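GTP-binding protein (Pyrococcus horikoshii, PDB 1WXQ) probably binds GTP and may hydrolyse nucleotides, as an Obg-like P-loop GTPase that also carries a TGS domain, though its cellular role is unknown. Local coordinates at residues A[215-219]-A[311-317]. Residues are numbered along the deposited sequence; the frame is centred on the assembly and turned at random.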
loop_
_atom_site.group_PDB
_atom_site.type_symbol
_atom_site.label_atom_id
_atom_site.label_comp_id
_atom_site.label_asym_id
_atom_site.label_seq_id
_atom_site.Cartn_x
_atom_site.Cartn_y
_atom_site.Cartn_z
ATOM N N LYS A 215 -8.283 -4.580 0.319
ATOM C CA LYS A 215 -8.022 -3.842 -0.902
ATOM C C LYS A 215 -8.159 -2.352 -0.637
ATOM O O LYS A 215 -8.880 -1.648 -1.319
ATOM C CB LYS A 215 -8.977 -4.308 -1.996
ATOM C CG LYS A 215 -8.665 -5.728 -2.474
ATOM C CD LYS A 215 -7.274 -5.798 -3.109
ATOM C CE LYS A 215 -6.858 -7.210 -3.507
ATOM N NZ LYS A 215 -6.303 -8.007 -2.378
ATOM N N PRO A 216 -7.455 -1.854 0.382
ATOM C CA PRO A 216 -7.518 -0.434 0.714
ATOM C C PRO A 216 -6.845 0.326 -0.405
ATOM O O PRO A 216 -5.917 -0.176 -1.048
ATOM C CB PRO A 216 -6.724 -0.356 2.011
ATOM C CG PRO A 216 -5.655 -1.365 1.778
ATOM C CD PRO A 216 -6.414 -2.528 1.177
HETATM N N MSE A 217 -7.297 1.540 -0.659
HETATM C CA MSE A 217 -6.674 2.284 -1.732
HETATM C C MSE A 217 -6.457 3.752 -1.499
HETATM O O MSE A 217 -7.013 4.350 -0.583
HETATM C CB MSE A 217 -7.447 2.082 -3.036
HETATM C CG MSE A 217 -8.968 2.053 -2.941
HETATM SE SE MSE A 217 -9.704 1.631 -4.708
HETATM C CE MSE A 217 -10.959 0.258 -4.180
ATOM N N VAL A 218 -5.572 4.309 -2.311
ATOM C CA VAL A 218 -5.290 5.722 -2.259
ATOM C C VAL A 218 -5.659 6.219 -3.644
ATOM O O VAL A 218 -5.381 5.565 -4.652
ATOM C CB VAL A 218 -3.816 6.023 -1.962
ATOM C CG1 VAL A 218 -3.536 7.515 -2.174
ATOM C CG2 VAL A 218 -3.496 5.643 -0.529
ATOM N N ILE A 219 -6.298 7.377 -3.680
ATOM C CA ILE A 219 -6.728 7.948 -4.929
ATOM C C ILE A 219 -5.777 9.028 -5.451
ATOM O O ILE A 219 -5.478 10.002 -4.767
ATOM C CB ILE A 219 -8.148 8.510 -4.759
ATOM C CG1 ILE A 219 -9.025 7.423 -4.140
ATOM C CG2 ILE A 219 -8.703 8.970 -6.112
ATOM C CD1 ILE A 219 -10.424 7.862 -3.822
ATOM N N ARG A 311 2.048 7.428 1.121
ATOM C CA ARG A 311 0.811 7.318 1.897
ATOM C C ARG A 311 0.292 5.900 1.881
ATOM O O ARG A 311 -0.318 5.450 2.854
ATOM C CB ARG A 311 -0.273 8.291 1.386
ATOM C CG ARG A 311 0.028 9.771 1.654
ATOM C CD ARG A 311 0.175 10.082 3.168
ATOM N NE ARG A 311 -1.099 10.012 3.878
ATOM C CZ ARG A 311 -2.048 10.947 3.811
ATOM N NH1 ARG A 311 -1.871 12.034 3.075
ATOM N NH2 ARG A 311 -3.185 10.782 4.469
ATOM N N VAL A 312 0.538 5.183 0.788
ATOM C CA VAL A 312 0.094 3.790 0.716
ATOM C C VAL A 312 0.894 2.910 1.697
ATOM O O VAL A 312 0.327 2.164 2.493
ATOM C CB VAL A 312 0.272 3.188 -0.694
ATOM C CG1 VAL A 312 -0.075 1.713 -0.650
ATOM C CG2 VAL A 312 -0.597 3.911 -1.709
ATOM N N VAL A 313 2.213 3.029 1.625
ATOM C CA VAL A 313 3.144 2.260 2.448
ATOM C C VAL A 313 3.117 2.555 3.946
ATOM O O VAL A 313 2.932 1.644 4.766
ATOM C CB VAL A 313 4.605 2.470 1.938
ATOM C CG1 VAL A 313 5.586 1.656 2.767
ATOM C CG2 VAL A 313 4.701 2.064 0.470
ATOM N N PHE A 314 3.311 3.828 4.284
ATOM C CA PHE A 314 3.365 4.301 5.666
ATOM C C PHE A 314 2.025 4.549 6.364
ATOM O O PHE A 314 1.915 4.414 7.578
ATOM C CB PHE A 314 4.170 5.600 5.722
ATOM C CG PHE A 314 5.554 5.485 5.156
ATOM C CD1 PHE A 314 6.405 4.440 5.548
ATOM C CD2 PHE A 314 6.018 6.429 4.241
ATOM C CE1 PHE A 314 7.706 4.336 5.031
ATOM C CE2 PHE A 314 7.315 6.343 3.715
ATOM C CZ PHE A 314 8.164 5.289 4.112
ATOM N N ASP A 315 1.008 4.927 5.603
ATOM C CA ASP A 315 -0.289 5.223 6.189
ATOM C C ASP A 315 -1.314 4.121 6.014
ATOM O O ASP A 315 -1.734 3.505 6.994
ATOM C CB ASP A 315 -0.833 6.512 5.592
ATOM C CG ASP A 315 -1.957 7.081 6.396
ATOM O OD1 ASP A 315 -2.748 6.282 6.940
ATOM O OD2 ASP A 315 -2.057 8.324 6.473
ATOM N N LEU A 316 -1.737 3.882 4.776
ATOM C CA LEU A 316 -2.725 2.839 4.519
ATOM C C LEU A 316 -2.304 1.554 5.206
ATOM O O LEU A 316 -2.941 1.089 6.130
ATOM C CB LEU A 316 -2.838 2.535 3.029
ATOM C CG LEU A 316 -3.962 3.003 2.116
ATOM C CD1 LEU A 316 -4.182 1.892 1.082
ATOM C CD2 LEU A 316 -5.252 3.263 2.883
ATOM N N LEU A 317 -1.206 0.986 4.734
ATOM C CA LEU A 317 -0.713 -0.265 5.282
ATOM C C LEU A 317 -0.003 -0.094 6.614
ATOM O O LEU A 317 0.264 -1.072 7.301
ATOM C CB LEU A 317 0.203 -0.941 4.247
ATOM C CG LEU A 317 -0.490 -1.051 2.877
ATOM C CD1 LEU A 317 0.425 -1.678 1.864
ATOM C CD2 LEU A 317 -1.765 -1.860 3.017
#
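L316 sets CD1 over one face of the peptide group between P216 and M217, with CD1 3.4 Å from P216 C, almost straight above that carbon. The other flat group, the R311 guanidinium, has D315 CB at its edge; the two residues form a salt bridge one helical turn apart, R311 NE to D315 OD2 at 3.2 Å, meeting the anti side of the carboxylate 29° out of its plane. R311 NH2 adds a weak bond to the same oxygen. The end of R311 leads away from the strand, where D315 meets it; the contact across the segments is apolar, without a hydrogen bond. The P216 ring crosses L316 obliquely, with P216 CB 3.5 Å from L316 CD1, while L317 CD2 reaches P216 CG almost at a right angle. Further along the strand, with V218 CG1 anti to the backbone N (chi1 170°), V218 CG2 is left beside that N and meets V312 CG2 at 3.6 Å and L316 CG at 3.8 Å. A wider π-type turn spans 311-316, L316 N bonding R311 O at 2.9 Å. The axes of strand 217-219 and helix 311-316 come within 9.0 Å, their N-to-C directions 126° apart. V312 and L316 also rest on A104 of neighbouring strand 104-110, whereas M217 points to the opposite face of the sheet, against L134 and I138 of helix 127-147. Strand 217-222 runs parallel between 104-110 and 245-249, and helix 305-316 covers one side of this sheet: the layered α/β packing of a P-loop GTPase domain, with strand 319-325 next in the chain, in the sheet that holds the TGS strands.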